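Local atomic coordinates of deacetylase EF_0837 (Enterococcus faecalis, PDB entry 2ICS), a protein that deacetylates acetyl-(R)-mandelate in vitro, though with very low efficiency, as a two-zinc TIM-barrel member of the metallo-dependent hydrolase superfamily. Residues A[4-16]-A[22-36]. Residues are numbered along the deposited sequence; the frame is centred on the assembly and turned at random.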
loop_
_atom_site.group_PDB
_atom_site.type_symbol
_atom_site.label_atom_id
_atom_site.label_comp_id
_atom_site.label_asym_id
_atom_site.label_seq_id
_atom_site.Cartn_x
_atom_site.Cartn_y
_atom_site.Cartn_z
ATOM N N ASP A 4 19.327 -26.748 13.040
ATOM C CA ASP A 4 19.932 -25.969 11.920
ATOM C C ASP A 4 18.932 -25.055 11.224
ATOM O O ASP A 4 17.818 -25.459 10.892
ATOM C CB ASP A 4 20.554 -26.908 10.879
ATOM C CG ASP A 4 22.069 -26.997 10.995
ATOM O OD1 ASP A 4 22.740 -25.950 10.857
ATOM O OD2 ASP A 4 22.590 -28.113 11.219
ATOM N N TYR A 5 19.357 -23.815 11.014
ATOM C CA TYR A 5 18.562 -22.800 10.337
ATOM C C TYR A 5 19.570 -22.017 9.514
ATOM O O TYR A 5 20.778 -22.203 9.673
ATOM C CB TYR A 5 17.904 -21.844 11.340
ATOM C CG TYR A 5 16.915 -22.473 12.295
ATOM C CD1 TYR A 5 15.774 -23.125 11.825
ATOM C CD2 TYR A 5 17.102 -22.384 13.675
ATOM C CE1 TYR A 5 14.840 -23.672 12.710
ATOM C CE2 TYR A 5 16.179 -22.926 14.567
ATOM C CZ TYR A 5 15.051 -23.568 14.080
ATOM O OH TYR A 5 14.136 -24.104 14.964
ATOM N N ASP A 6 19.084 -21.148 8.637
ATOM C CA ASP A 6 19.975 -20.326 7.831
ATOM C C ASP A 6 20.182 -19.005 8.559
ATOM O O ASP A 6 21.296 -18.492 8.633
ATOM C CB ASP A 6 19.375 -20.062 6.444
ATOM C CG ASP A 6 19.204 -21.333 5.629
ATOM O OD1 ASP A 6 20.191 -22.085 5.481
ATOM O OD2 ASP A 6 18.085 -21.578 5.131
ATOM N N LEU A 7 19.100 -18.464 9.106
ATOM C CA LEU A 7 19.170 -17.198 9.816
ATOM C C LEU A 7 18.359 -17.232 11.096
ATOM O O LEU A 7 17.288 -17.833 11.157
ATOM C CB LEU A 7 18.665 -16.063 8.926
ATOM C CG LEU A 7 18.792 -14.654 9.517
ATOM C CD1 LEU A 7 20.258 -14.335 9.764
ATOM C CD2 LEU A 7 18.183 -13.633 8.561
ATOM N N LEU A 8 18.880 -16.572 12.120
ATOM C CA LEU A 8 18.215 -16.524 13.407
ATOM C C LEU A 8 18.300 -15.099 13.936
ATOM O O LEU A 8 19.373 -14.501 13.959
ATOM C CB LEU A 8 18.893 -17.499 14.368
ATOM C CG LEU A 8 18.195 -17.793 15.693
ATOM C CD1 LEU A 8 16.778 -18.294 15.435
ATOM C CD2 LEU A 8 19.013 -18.835 16.462
ATOM N N ILE A 9 17.160 -14.558 14.352
ATOM C CA ILE A 9 17.091 -13.195 14.866
ATOM C C ILE A 9 16.667 -13.246 16.330
ATOM O O ILE A 9 15.584 -13.736 16.655
ATOM C CB ILE A 9 16.086 -12.375 14.037
ATOM C CG1 ILE A 9 16.477 -12.452 12.557
ATOM C CG2 ILE A 9 16.072 -10.934 14.492
ATOM C CD1 ILE A 9 15.362 -12.082 11.613
ATOM N N LYS A 10 17.524 -12.734 17.207
ATOM C CA LYS A 10 17.266 -12.768 18.642
ATOM C C LYS A 10 17.076 -11.400 19.286
ATOM O O LYS A 10 17.453 -10.370 18.724
ATOM C CB LYS A 10 18.426 -13.473 19.352
ATOM C CG LYS A 10 19.044 -14.612 18.561
ATOM C CD LYS A 10 18.492 -15.968 18.959
ATOM C CE LYS A 10 18.955 -16.366 20.356
ATOM N NZ LYS A 10 18.517 -17.752 20.692
ATOM N N ASN A 11 16.489 -11.421 20.481
ATOM C CA ASN A 11 16.250 -10.231 21.291
ATOM C C ASN A 11 15.251 -9.232 20.717
ATOM O O ASN A 11 15.237 -8.064 21.094
ATOM C CB ASN A 11 17.582 -9.533 21.578
ATOM C CG ASN A 11 17.675 -9.034 23.003
ATOM O OD1 ASN A 11 17.328 -9.752 23.943
ATOM N ND2 ASN A 11 18.152 -7.807 23.177
ATOM N N GLY A 12 14.401 -9.699 19.814
ATOM C CA GLY A 12 13.415 -8.816 19.230
ATOM C C GLY A 12 12.176 -8.666 20.093
ATOM O O GLY A 12 11.984 -9.387 21.073
ATOM N N GLN A 13 11.326 -7.723 19.713
ATOM C CA GLN A 13 10.095 -7.452 20.438
ATOM C C GLN A 13 9.071 -6.940 19.438
ATOM O O GLN A 13 9.412 -6.163 18.552
ATOM C CB GLN A 13 10.351 -6.382 21.493
ATOM C CG GLN A 13 9.139 -6.008 22.303
ATOM C CD GLN A 13 9.351 -4.738 23.094
ATOM O OE1 GLN A 13 8.509 -4.353 23.906
ATOM N NE2 GLN A 13 10.472 -4.069 22.852
ATOM N N THR A 14 7.822 -7.376 19.565
ATOM C CA THR A 14 6.793 -6.906 18.655
ATOM C C THR A 14 6.276 -5.578 19.183
ATOM O O THR A 14 6.594 -5.180 20.308
ATOM C CB THR A 14 5.610 -7.893 18.541
ATOM O OG1 THR A 14 4.869 -7.908 19.768
ATOM C CG2 THR A 14 6.120 -9.294 18.229
ATOM N N VAL A 15 5.490 -4.893 18.360
ATOM C CA VAL A 15 4.917 -3.605 18.714
ATOM C C VAL A 15 3.945 -3.740 19.901
ATOM O O VAL A 15 3.592 -2.753 20.541
ATOM C CB VAL A 15 4.195 -2.990 17.479
ATOM C CG1 VAL A 15 3.047 -3.875 17.058
ATOM C CG2 VAL A 15 3.717 -1.585 17.779
ATOM N N ASN A 16 3.522 -4.966 20.194
ATOM C CA ASN A 16 2.610 -5.215 21.311
ATOM C C ASN A 16 3.376 -5.444 22.622
ATOM O O ASN A 16 2.765 -5.614 23.675
ATOM C CB ASN A 16 1.726 -6.432 21.018
ATOM C CG ASN A 16 0.697 -6.162 19.936
ATOM O OD1 ASN A 16 0.611 -6.888 18.950
ATOM N ND2 ASN A 16 -0.092 -5.114 20.120
ATOM N N ILE A 22 13.036 -15.073 15.614
ATOM C CA ILE A 22 12.603 -15.725 14.385
ATOM C C ILE A 22 13.700 -16.588 13.769
ATOM O O ILE A 22 14.850 -16.172 13.671
ATOM C CB ILE A 22 12.136 -14.677 13.329
ATOM C CG1 ILE A 22 10.968 -13.850 13.875
ATOM C CG2 ILE A 22 11.698 -15.373 12.053
ATOM C CD1 ILE A 22 11.364 -12.782 14.866
ATOM N N ALA A 23 13.327 -17.795 13.355
ATOM C CA ALA A 23 14.260 -18.728 12.732
ATOM C C ALA A 23 13.910 -18.826 11.253
ATOM O O ALA A 23 12.758 -19.054 10.899
ATOM C CB ALA A 23 14.153 -20.098 13.398
ATOM N N ILE A 24 14.909 -18.661 10.392
ATOM C CA ILE A 24 14.690 -18.695 8.951
ATOM C C ILE A 24 15.519 -19.743 8.206
ATOM O O ILE A 24 16.700 -19.942 8.497
ATOM C CB ILE A 24 15.007 -17.314 8.333
ATOM C CG1 ILE A 24 14.060 -16.260 8.910
ATOM C CG2 ILE A 24 14.911 -17.377 6.817
ATOM C CD1 ILE A 24 14.429 -14.832 8.545
ATOM N N LYS A 25 14.891 -20.398 7.235
ATOM C CA LYS A 25 15.574 -21.392 6.416
ATOM C C LYS A 25 14.871 -21.518 5.068
ATOM O O LYS A 25 13.652 -21.682 5.004
ATOM C CB LYS A 25 15.615 -22.756 7.114
ATOM C CG LYS A 25 14.289 -23.489 7.154
ATOM C CD LYS A 25 14.466 -24.896 7.701
ATOM C CE LYS A 25 13.167 -25.688 7.640
ATOM N NZ LYS A 25 13.354 -27.093 8.102
ATOM N N GLU A 26 15.647 -21.426 3.993
ATOM C CA GLU A 26 15.112 -21.528 2.638
ATOM C C GLU A 26 14.133 -20.403 2.313
ATOM O O GLU A 26 13.019 -20.653 1.857
ATOM C CB GLU A 26 14.420 -22.882 2.444
ATOM C CG GLU A 26 15.357 -24.069 2.558
ATOM C CD GLU A 26 16.585 -23.915 1.678
ATOM O OE1 GLU A 26 16.421 -23.736 0.451
ATOM O OE2 GLU A 26 17.714 -23.970 2.216
ATOM N N LYS A 27 14.559 -19.166 2.547
ATOM C CA LYS A 27 13.726 -17.997 2.284
ATOM C C LYS A 27 12.364 -18.027 2.988
ATOM O O LYS A 27 11.490 -17.219 2.686
ATOM C CB LYS A 27 13.511 -17.825 0.775
ATOM C CG LYS A 27 14.729 -17.319 0.006
ATOM C CD LYS A 27 15.784 -18.392 -0.195
ATOM C CE LYS A 27 15.395 -19.346 -1.322
ATOM N NZ LYS A 27 15.305 -18.644 -2.638
ATOM N N LYS A 28 12.179 -18.948 3.928
ATOM C CA LYS A 28 10.907 -19.039 4.639
ATOM C C LYS A 28 11.079 -18.982 6.154
ATOM O O LYS A 28 12.159 -19.245 6.675
ATOM C CB LYS A 28 10.183 -20.334 4.256
ATOM C CG LYS A 28 9.801 -20.423 2.784
ATOM C CD LYS A 28 9.252 -21.799 2.428
ATOM C CE LYS A 28 8.009 -22.131 3.238
ATOM N NZ LYS A 28 7.530 -23.523 2.990
ATOM N N ILE A 29 10.009 -18.622 6.854
ATOM C CA ILE A 29 10.034 -18.556 8.310
ATOM C C ILE A 29 9.895 -19.983 8.825
ATOM O O ILE A 29 8.885 -20.639 8.574
ATOM C CB ILE A 29 8.863 -17.714 8.853
ATOM C CG1 ILE A 29 9.023 -16.256 8.404
ATOM C CG2 ILE A 29 8.798 -17.831 10.372
ATOM C CD1 ILE A 29 7.882 -15.353 8.816
ATOM N N ALA A 30 10.907 -20.459 9.544
ATOM C CA ALA A 30 10.894 -21.825 10.065
ATOM C C ALA A 30 10.429 -21.955 11.515
ATOM O O ALA A 30 10.022 -23.034 11.936
ATOM C CB ALA A 30 12.277 -22.447 9.905
ATOM N N ALA A 31 10.491 -20.868 12.278
ATOM C CA ALA A 31 10.061 -20.905 13.673
ATOM C C ALA A 31 9.983 -19.513 14.277
ATOM O O ALA A 31 10.754 -18.628 13.917
ATOM C CB ALA A 31 11.016 -21.770 14.495
ATOM N N VAL A 32 9.042 -19.332 15.197
ATOM C CA VAL A 32 8.849 -18.057 15.874
ATOM C C VAL A 32 8.471 -18.316 17.327
ATOM O O VAL A 32 7.507 -19.025 17.602
ATOM C CB VAL A 32 7.714 -17.228 15.224
ATOM C CG1 VAL A 32 7.570 -15.896 15.947
ATOM C CG2 VAL A 32 8.000 -17.010 13.741
ATOM N N ALA A 33 9.228 -17.738 18.253
ATOM C CA ALA A 33 8.955 -17.916 19.673
ATOM C C ALA A 33 9.676 -16.846 20.472
ATOM O O ALA A 33 10.539 -16.151 19.942
ATOM C CB ALA A 33 9.411 -19.306 20.127
ATOM N N ALA A 34 9.320 -16.716 21.746
ATOM C CA ALA A 34 9.955 -15.728 22.609
ATOM C C ALA A 34 11.448 -16.048 22.695
ATOM O O ALA A 34 12.286 -15.152 22.825
ATOM C CB ALA A 34 9.324 -15.757 23.994
ATOM N N THR A 35 11.770 -17.333 22.615
ATOM C CA THR A 35 13.156 -17.777 22.661
ATOM C C THR A 35 13.350 -18.996 21.768
ATOM O O THR A 35 12.589 -19.962 21.840
ATOM C CB THR A 35 13.591 -18.127 24.102
ATOM O OG1 THR A 35 13.628 -16.931 24.892
ATOM C CG2 THR A 35 14.976 -18.766 24.108
ATOM N N ILE A 36 14.366 -18.935 20.914
ATOM C CA ILE A 36 14.672 -20.037 20.012
ATOM C C ILE A 36 16.124 -20.458 20.184
ATOM O O ILE A 36 17.044 -19.715 19.837
ATOM C CB ILE A 36 14.461 -19.649 18.534
ATOM C CG1 ILE A 36 13.004 -19.240 18.302
ATOM C CG2 ILE A 36 14.843 -20.822 17.634
ATOM C CD1 ILE A 36 12.697 -18.848 16.877
#
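An antiparallel beta hairpin near the N-terminus, far from the zinc site, pairs Leu7, Leu8 and Ile9 with Ile24, Ala23 and Ile22 in the small mixed sheet that strand 42-45 extends beyond strand 5-13. Leu7 and Ile9 each exchange two backbone hydrogen bonds with their partners, Ile24 N meeting Leu7 O at 2.6 Å. A classic beta bulge ends the pairing: Asp6 N and Leu7 N both donate to Ile24 O, the former in the carbonyl plane and the latter tilted 27° from it. Beta-branched Ile9, Ile22 and Ile24 suit the extended chain and share one buried apolar face with Leu7, whose CD2 lies 3.9 Å from Ile24 CD1.

On the other face, Tyr5 lies flat over Ala23. With its CG beside the backbone N (chi1 -63°), the ring takes the small methyl CB of Ala23 almost on its normal, 3.5 Å from the centroid, a CH-pi contact for which a compact residue is well suited. A second bulge, where Ala30 N and Ala31 N share Ala23 O, brings two more methyls near this ring. Ile36 CG2 packs against both Tyr5 CE2 and Leu8 CD1. The long Lys10 chain, bent at chi2 and chi3, carries its ammonium to a salt bridge with Glu21 and to Ile36 O, which NZ reaches at 2.6 Å from above the carbonyl plane.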